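Local coordinates for pesticidal crystal protein Cry2Aa (Bacillus thuringiensis serovar kurstaki, PDB 1I5P) that kills dipteran and lepidopteran larvae by binding to their midgut epithelial cells and promoting colloid-osmotic lysis, at residues A[203-206]-A[207-211]; A[187-190]-A[191-195]; A[291-294]-A[295-298]; A[513-516]-A[517-520]. All coordinates share one frame; numbering follows the deposited sequence.

Interaction 1 (A[203-206]-A[207-211])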
# COMPACT_ATOMS: atom_id res chain seq x y z
N ALA A 203 34.48 -11.46 8.80
CA ALA A 203 33.70 -12.60 9.27
C ALA A 203 32.37 -12.15 9.85
O ALA A 203 31.33 -12.77 9.61
CB ALA A 203 34.49 -13.38 10.31
N THR A 204 32.40 -11.06 10.61
CA THR A 204 31.18 -10.54 11.21
C THR A 204 30.26 -9.99 10.12
O THR A 204 29.05 -10.17 10.18
CB THR A 204 31.51 -9.42 12.21
OG1 THR A 204 32.24 -9.97 13.31
CG2 THR A 204 30.23 -8.76 12.71
N LEU A 205 30.86 -9.32 9.14
CA LEU A 205 30.10 -8.75 8.04
C LEU A 205 29.32 -9.82 7.30
O LEU A 205 28.12 -9.69 7.08
CB LEU A 205 31.03 -8.03 7.06
CG LEU A 205 30.41 -7.56 5.74
CD1 LEU A 205 29.15 -6.74 6.02
CD2 LEU A 205 31.43 -6.73 4.97
N ARG A 206 30.01 -10.89 6.93
CA ARG A 206 29.36 -11.98 6.22
C ARG A 206 28.22 -12.56 7.04
O ARG A 206 27.14 -12.86 6.51
CB ARG A 206 30.36 -13.08 5.90
CG ARG A 206 29.75 -14.23 5.12
CD ARG A 206 29.23 -13.76 3.76
NE ARG A 206 27.87 -14.25 3.50
CZ ARG A 206 27.23 -14.10 2.34
NH1 ARG A 206 27.82 -13.48 1.33
NH2 ARG A 206 26.00 -14.57 2.21
N THR A 207 28.44 -12.73 8.34
CA THR A 207 27.41 -13.27 9.22
C THR A 207 26.19 -12.35 9.24
O THR A 207 25.06 -12.82 9.14
CB THR A 207 27.95 -13.45 10.66
OG1 THR A 207 28.98 -14.45 10.67
CG2 THR A 207 26.83 -13.88 11.61
N TYR A 208 26.42 -11.05 9.36
CA TYR A 208 25.30 -10.11 9.39
C TYR A 208 24.55 -10.00 8.08
O TYR A 208 23.38 -9.62 8.07
CB TYR A 208 25.76 -8.72 9.87
CG TYR A 208 25.68 -8.62 11.38
CD1 TYR A 208 26.55 -9.36 12.19
CD2 TYR A 208 24.67 -7.89 12.00
CE1 TYR A 208 26.40 -9.39 13.57
CE2 TYR A 208 24.51 -7.92 13.39
CZ TYR A 208 25.38 -8.67 14.16
OH TYR A 208 25.19 -8.74 15.52
N ARG A 209 25.19 -10.32 6.96
CA ARG A 209 24.48 -10.28 5.69
C ARG A 209 23.43 -11.40 5.76
O ARG A 209 22.29 -11.23 5.33
CB ARG A 209 25.42 -10.53 4.51
CG ARG A 209 26.44 -9.43 4.22
CD ARG A 209 27.25 -9.80 2.97
NE ARG A 209 28.32 -8.85 2.65
CZ ARG A 209 28.16 -7.70 2.02
NH1 ARG A 209 26.96 -7.30 1.62
NH2 ARG A 209 29.22 -6.94 1.74
N ASP A 210 23.82 -12.55 6.32
CA ASP A 210 22.89 -13.68 6.45
C ASP A 210 21.81 -13.34 7.46
O ASP A 210 20.66 -13.76 7.30
CB ASP A 210 23.62 -14.96 6.89
CG ASP A 210 24.49 -15.55 5.79
OD1 ASP A 210 24.25 -15.24 4.61
OD2 ASP A 210 25.39 -16.34 6.12
N TYR A 211 22.18 -12.60 8.49
CA TYR A 211 21.21 -12.19 9.50
C TYR A 211 20.08 -11.37 8.86
O TYR A 211 18.90 -11.64 9.10
CB TYR A 211 21.89 -11.34 10.58
CG TYR A 211 22.61 -12.13 11.67
CD1 TYR A 211 23.29 -11.47 12.69
CD2 TYR A 211 22.57 -13.52 11.70
CE1 TYR A 211 23.93 -12.17 13.71
CE2 TYR A 211 23.21 -14.24 12.72
CZ TYR A 211 23.88 -13.55 13.72
OH TYR A 211 24.48 -14.24 14.75

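Interaction 2 (A[187-190]-A[191-195])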
# COMPACT_ATOMS: atom_id res chain seq x y z
N PHE A 187 19.01 -2.43 12.70
CA PHE A 187 20.27 -2.61 13.42
C PHE A 187 21.22 -3.46 12.58
O PHE A 187 22.37 -3.10 12.38
CB PHE A 187 19.99 -3.30 14.77
CG PHE A 187 21.18 -3.99 15.37
CD1 PHE A 187 22.22 -3.26 15.95
CD2 PHE A 187 21.29 -5.39 15.34
CE1 PHE A 187 23.33 -3.89 16.49
CE2 PHE A 187 22.40 -6.03 15.89
CZ PHE A 187 23.43 -5.28 16.46
N ILE A 188 20.71 -4.59 12.10
CA ILE A 188 21.50 -5.49 11.28
C ILE A 188 21.99 -4.78 10.01
O ILE A 188 23.16 -4.89 9.65
CB ILE A 188 20.67 -6.73 10.90
CG1 ILE A 188 20.39 -7.55 12.17
CG2 ILE A 188 21.40 -7.57 9.85
CD1 ILE A 188 19.34 -8.65 12.00
N ARG A 189 21.10 -4.05 9.35
CA ARG A 189 21.46 -3.33 8.15
C ARG A 189 22.54 -2.29 8.47
O ARG A 189 23.45 -2.06 7.67
CB ARG A 189 20.23 -2.63 7.55
CG ARG A 189 20.46 -2.02 6.17
CD ARG A 189 19.23 -1.24 5.72
NE ARG A 189 19.29 -0.83 4.32
CZ ARG A 189 19.48 0.42 3.91
NH1 ARG A 189 19.65 1.39 4.79
NH2 ARG A 189 19.47 0.70 2.61
N ASP A 190 22.44 -1.66 9.63
CA ASP A 190 23.41 -0.65 10.03
C ASP A 190 24.81 -1.26 10.14
O ASP A 190 25.78 -0.68 9.66
CB ASP A 190 23.03 -0.02 11.38
CG ASP A 190 21.94 1.04 11.25
OD1 ASP A 190 21.55 1.37 10.11
OD2 ASP A 190 21.47 1.54 12.29
N VAL A 191 24.90 -2.43 10.77
CA VAL A 191 26.19 -3.10 10.92
C VAL A 191 26.82 -3.34 9.56
O VAL A 191 28.01 -3.11 9.36
CB VAL A 191 26.04 -4.46 11.64
CG1 VAL A 191 27.36 -5.21 11.62
CG2 VAL A 191 25.57 -4.24 13.08
N ILE A 192 25.99 -3.79 8.62
CA ILE A 192 26.45 -4.07 7.26
C ILE A 192 26.96 -2.84 6.51
O ILE A 192 28.09 -2.83 6.01
CB ILE A 192 25.31 -4.70 6.42
CG1 ILE A 192 24.89 -6.05 7.03
CG2 ILE A 192 25.75 -4.86 4.97
CD1 ILE A 192 23.66 -6.66 6.41
N LEU A 193 26.12 -1.81 6.43
CA LEU A 193 26.46 -0.59 5.70
C LEU A 193 27.51 0.31 6.35
O LEU A 193 28.07 1.19 5.70
CB LEU A 193 25.19 0.22 5.42
CG LEU A 193 24.16 -0.50 4.53
CD1 LEU A 193 22.91 0.35 4.37
CD2 LEU A 193 24.79 -0.81 3.17
N ASN A 194 27.79 0.07 7.63
CA ASN A 194 28.78 0.85 8.36
C ASN A 194 29.93 -0.03 8.83
O ASN A 194 30.70 0.35 9.72
CB ASN A 194 28.11 1.51 9.57
CG ASN A 194 27.09 2.55 9.17
OD1 ASN A 194 27.44 3.69 8.89
ND2 ASN A 194 25.82 2.15 9.11
N ALA A 195 30.04 -1.21 8.22
CA ALA A 195 31.07 -2.19 8.57
C ALA A 195 32.48 -1.61 8.68
O ALA A 195 33.11 -1.68 9.73
CB ALA A 195 31.05 -3.34 7.56

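Interaction 3 (A[291-294]-A[295-298])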
# COMPACT_ATOMS: atom_id res chain seq x y z
N GLN A 291 -13.08 -15.87 2.13
CA GLN A 291 -13.25 -16.51 0.83
C GLN A 291 -13.78 -15.52 -0.21
O GLN A 291 -13.59 -15.72 -1.41
CB GLN A 291 -14.19 -17.71 0.94
CG GLN A 291 -13.57 -18.93 1.62
CD GLN A 291 -14.51 -20.13 1.69
OE1 GLN A 291 -14.10 -21.24 2.01
NE2 GLN A 291 -15.79 -19.89 1.40
N ASN A 292 -14.42 -14.46 0.26
CA ASN A 292 -14.98 -13.43 -0.61
C ASN A 292 -13.96 -12.35 -0.96
O ASN A 292 -14.15 -11.59 -1.90
CB ASN A 292 -16.15 -12.72 0.07
CG ASN A 292 -17.22 -13.67 0.55
OD1 ASN A 292 -17.89 -13.40 1.55
ND2 ASN A 292 -17.40 -14.78 -0.15
N TRP A 293 -12.89 -12.28 -0.18
CA TRP A 293 -11.88 -11.25 -0.38
C TRP A 293 -11.24 -11.22 -1.77
O TRP A 293 -11.15 -10.15 -2.37
CB TRP A 293 -10.79 -11.36 0.70
CG TRP A 293 -9.77 -10.26 0.65
CD1 TRP A 293 -8.41 -10.40 0.66
CD2 TRP A 293 -10.02 -8.85 0.52
NE1 TRP A 293 -7.80 -9.17 0.54
CE2 TRP A 293 -8.76 -8.21 0.45
CE3 TRP A 293 -11.18 -8.08 0.45
CZ2 TRP A 293 -8.64 -6.81 0.31
CZ3 TRP A 293 -11.06 -6.69 0.32
CH2 TRP A 293 -9.79 -6.08 0.25
N PRO A 294 -10.81 -12.38 -2.29
CA PRO A 294 -10.19 -12.41 -3.62
C PRO A 294 -11.04 -11.69 -4.65
O PRO A 294 -10.53 -10.91 -5.45
CB PRO A 294 -10.04 -13.90 -3.89
CG PRO A 294 -9.73 -14.43 -2.52
CD PRO A 294 -10.80 -13.73 -1.70
N PHE A 295 -12.34 -11.96 -4.63
CA PHE A 295 -13.23 -11.30 -5.58
C PHE A 295 -13.23 -9.80 -5.37
O PHE A 295 -13.09 -9.03 -6.32
CB PHE A 295 -14.68 -11.79 -5.43
CG PHE A 295 -15.68 -10.86 -6.08
CD1 PHE A 295 -15.91 -10.91 -7.46
CD2 PHE A 295 -16.33 -9.89 -5.33
CE1 PHE A 295 -16.75 -9.99 -8.08
CE2 PHE A 295 -17.18 -8.96 -5.94
CZ PHE A 295 -17.39 -9.01 -7.32
N LEU A 296 -13.40 -9.38 -4.12
CA LEU A 296 -13.45 -7.96 -3.78
C LEU A 296 -12.23 -7.16 -4.23
O LEU A 296 -12.37 -6.13 -4.88
CB LEU A 296 -13.69 -7.79 -2.28
CG LEU A 296 -15.07 -8.25 -1.80
CD1 LEU A 296 -15.16 -8.22 -0.27
CD2 LEU A 296 -16.14 -7.37 -2.44
N TYR A 297 -11.03 -7.61 -3.89
CA TYR A 297 -9.87 -6.85 -4.30
C TYR A 297 -9.57 -6.97 -5.80
O TYR A 297 -8.90 -6.11 -6.37
CB TYR A 297 -8.64 -7.21 -3.44
CG TYR A 297 -7.98 -8.54 -3.71
CD1 TYR A 297 -7.29 -8.77 -4.91
CD2 TYR A 297 -7.96 -9.53 -2.74
CE1 TYR A 297 -6.59 -9.95 -5.12
CE2 TYR A 297 -7.26 -10.73 -2.95
CZ TYR A 297 -6.58 -10.93 -4.14
OH TYR A 297 -5.85 -12.08 -4.34
N SER A 298 -10.08 -8.02 -6.44
CA SER A 298 -9.86 -8.17 -7.88
C SER A 298 -10.74 -7.14 -8.58
O SER A 298 -10.43 -6.67 -9.67
CB SER A 298 -10.21 -9.59 -8.36
OG SER A 298 -11.61 -9.80 -8.43
O HOH W 1 -13.72 -14.40 -3.73

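Interaction 4 (A[513-516]-A[517-520])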
# COMPACT_ATOMS: atom_id res chain seq x y z
N SER A 513 -2.82 -10.76 -7.71
CA SER A 513 -2.75 -11.63 -6.55
C SER A 513 -2.23 -10.89 -5.31
O SER A 513 -1.11 -10.38 -5.29
CB SER A 513 -1.85 -12.83 -6.86
OG SER A 513 -1.72 -13.69 -5.74
N GLU A 514 -3.06 -10.85 -4.28
CA GLU A 514 -2.75 -10.19 -3.02
C GLU A 514 -1.38 -10.56 -2.43
O GLU A 514 -0.98 -11.72 -2.45
CB GLU A 514 -3.87 -10.52 -2.01
CG GLU A 514 -3.53 -10.24 -0.56
CD GLU A 514 -4.74 -10.35 0.35
OE1 GLU A 514 -5.32 -11.46 0.45
OE2 GLU A 514 -5.12 -9.33 0.96
N LYS A 515 -0.68 -9.54 -1.92
CA LYS A 515 0.63 -9.73 -1.29
C LYS A 515 0.70 -8.89 -0.02
O LYS A 515 0.05 -7.85 0.07
CB LYS A 515 1.76 -9.33 -2.24
CG LYS A 515 1.91 -10.25 -3.44
CD LYS A 515 2.23 -11.67 -2.98
CE LYS A 515 2.13 -12.65 -4.13
NZ LYS A 515 0.75 -12.72 -4.67
N PHE A 516 1.48 -9.33 0.96
CA PHE A 516 1.58 -8.60 2.22
C PHE A 516 2.91 -7.88 2.42
O PHE A 516 2.97 -6.90 3.15
CB PHE A 516 1.31 -9.54 3.40
CG PHE A 516 0.02 -10.30 3.27
CD1 PHE A 516 0.02 -11.63 2.86
CD2 PHE A 516 -1.20 -9.68 3.52
CE1 PHE A 516 -1.18 -12.33 2.69
CE2 PHE A 516 -2.41 -10.38 3.36
CZ PHE A 516 -2.39 -11.70 2.94
N GLY A 517 3.96 -8.38 1.78
CA GLY A 517 5.26 -7.74 1.92
C GLY A 517 5.91 -7.49 0.57
O GLY A 517 7.12 -7.66 0.42
N ASN A 518 5.11 -7.08 -0.41
CA ASN A 518 5.60 -6.84 -1.76
C ASN A 518 5.33 -5.43 -2.30
O ASN A 518 5.38 -5.20 -3.51
CB ASN A 518 4.95 -7.87 -2.70
CG ASN A 518 5.49 -7.82 -4.11
OD1 ASN A 518 6.69 -7.99 -4.33
ND2 ASN A 518 4.60 -7.59 -5.08
N GLN A 519 5.05 -4.49 -1.40
CA GLN A 519 4.75 -3.11 -1.80
C GLN A 519 3.62 -3.09 -2.82
O GLN A 519 3.63 -2.32 -3.77
CB GLN A 519 5.99 -2.43 -2.39
CG GLN A 519 7.18 -2.31 -1.44
CD GLN A 519 6.95 -1.32 -0.30
OE1 GLN A 519 7.83 -1.13 0.54
NE2 GLN A 519 5.78 -0.70 -0.27
N GLY A 520 2.62 -3.94 -2.59
CA GLY A 520 1.49 -4.00 -3.50
C GLY A 520 1.27 -5.42 -3.97
O GLY A 520 2.08 -6.30 -3.68
O HOH W 2 2.30 -5.77 -0.25

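Interaction 1 (A[203-206]-A[207-211])
R206 and D210, one helical turn apart, join in a salt bridge: R206 NH2 reaches D210 OD1 at 3.0 Å with an N-H...O angle of 156°. The oxygen is met on its syn side but from out of the carboxylate plane, and the guanidinium and carboxylate planes stand 62° apart, which excludes a flat two-pronged pairing and leaves a single bond. Although R206 starts with CG anti to its own N (chi1 -178°), its chain then bends at chi2 and chi3, and these bends carry the guanidinium forward along the helix to D210. One face of that group lies over the CD of R209, with R206 NH1 4.1 Å from R209 CD.

R209 takes the other course. It runs extended from CG to NE and lies across L205, whose CD2 is 3.9 Å from R209 NH2 and whose CD1 sits over one face of the guanidinium. The far end is fixed by a hydrogen bond from R209 NH1 to the carbonyl of L632, near the C-terminus of the chain.

Y208 is buried against F187, I188 and V191 of helix 170-193, and T204 runs alongside it in the same direction. T204 CG2 is 3.8 Å from Y208 CD1, while T204 OG1 is hydrogen-bonded to S201. T204 O lies at the edge of the tyrosine ring and accepts the backbone N-H of Y208 at 2.9 Å. The i to i+4 bonds mark an alpha-helix; its charged R206/D210 side and packed Y208 side make it amphipathic, as befits helix 202-232 in the N-terminal helical bundle.

Interaction 2 (A[187-190]-A[191-195])
L193 lays its CD1 methyl over the centre of one face of the R189 guanidinium, 3.4 Å above the plane, and the two side chains cross at a slant. R189 runs outward from the helix with its chain extended from CG to NE, and L193 reaches back along the helix to place the methyl on it. The rim of the guanidinium is occupied as well: NE, NH1 and NH2 donate to the carbonyls of F262, G70 and Y264 respectively, which should hold the group's rotation while the methyl packs on its face.

F187 and V191 run side by side in the same direction. V191 CG2 sits over one face of the phenyl ring, offset toward the rim, 4.1 Å from F187 CE1. This pair belongs to the inner side of helix 170-193 in the N-terminal helical bundle, where both residues also touch V150 of helix 145-160. I188 and I192 also meet, CG2 of the first 4.2 Å from CD1 of the second.

The helix closes with L193, and N194 is the first residue to leave helical angles (phi -118°). D190 O accepts two bonds there, from N194 N at 3.0 Å and from N194 ND2 at 2.9 Å. The side-chain bond is the straighter, with N-H...O angles of 160° against 132°, and D190 O lies in the plane of the N194 amide. ND2 also donates to K71 O, while the D190 carboxylate takes the backbone N-H groups of I73 and L74.

Interaction 3 (A[291-294]-A[295-298])
Q291 O and F295 N are bridged by a water, which donates to the carbonyl at 2.7 Å and accepts from the N-H. The bridge lies at the N-terminal end of the short alpha-helix around 293-300, a part of the middle domain packed against helix 238-259 of the N-terminal helical bundle. N292 follows, its O receiving the N-H of L296 at 3.2 Å. The N292 side chain turns back instead, its OD1 taking the N-H of T289.

W293 and Y297 form the main side-chain pair. W293 CG is anti to the backbone N (chi1 -175°), which swings the indole along the helix to the next turn, where it crosses Y297 at about a right angle. The pair is T-shaped: the tyrosine presents its edge to the indole face, the tyrosine and five-membered ring centroids being 4.8 Å apart with planes at 64°. Y297 CB adds a CH-pi contact 4.0 Å from the centroid of the six-membered ring. L296 CB packs against W293 CE3 at 3.7 Å. Beyond the helix, W293 NE1 and Y297 OH both turn to E514 of the C-terminal domain, and M241 and L242 of helix 238-259 touch the indole.

P294 comes next and lies by the tyrosine, its CA 3.4 Å from Y297 CE2. Y297 reaches it with CG between its own N and carbonyl carbon (chi1 74°), a crowded position that folds the ring back toward the first segment. P294 O accepts the N-H of S298 at 3.1 Å and also lies over the centre of one face of the Y297 ring.

Interaction 4 (A[513-516]-A[517-520])
This is a local packing and water-bridged contact within the turn that links antiparallel strands 510-513 and 522-525 in the C-terminal beta-sandwich, a jelly-roll domain. No direct hydrogen bond joins the two segments. What meets directly is aliphatic: K515 and N518 flank one another, with CB to CB at 3.5 Å, and K515 CB is 3.4 Å from G520 O. With N518 CG anti to its own N (chi1 -174°) the amide follows the lysine too, ND2 coming within 4.1 Å of K515 CG.

A water gives the loop its polar centre. It accepts the N-H groups of N518 at 3.1 Å and of G520 at 3.0 Å, so these two backbone positions are joined through it, whereas its donation to K515 O is only weak. At the backbone angles of G520 a CB would jam against the preceding carbonyl oxygen, which accounts for glycine there.

The lysine chain bends at chi2 and chi4 and curls back on the backbone just before it. Its NZ donates to E514 O at 3.0 Å and to S522 OG, with a weaker bond to S513 O. The F516 ring packs against the helical domain, meeting F253 and Y227, while D582 takes the N-H groups of F516 and G517 on its two carboxylate oxygens. N518 ND2 has two acceptors, M620 O and, within its own segment, G520 O at 3.2 Å, the latter approached from above the carbonyl plane, 44° out of it.

How the interactions relate
Along the chain the order is interaction 2, 1, 3, 4. Interactions 2 and 1 lie on successive long helices, 170-193 and 202-232, of the N-terminal bundle, with centres 9 Å apart. They touch through the backbone as well as the rings, Y208 O lying 3.4 Å from both I188 CG2 and I192 CD1, so their helices share one packed interface. Interactions 3 and 4 belong to the middle and C-terminal domains, yet their centres are only 14 Å apart, and E514 joins them directly. Interaction 1 is about 41 Å from interaction 3, centre to centre. Helix 202-232 also runs on to touch F516 of interaction 4, so these contacts knit all three toxin domains together.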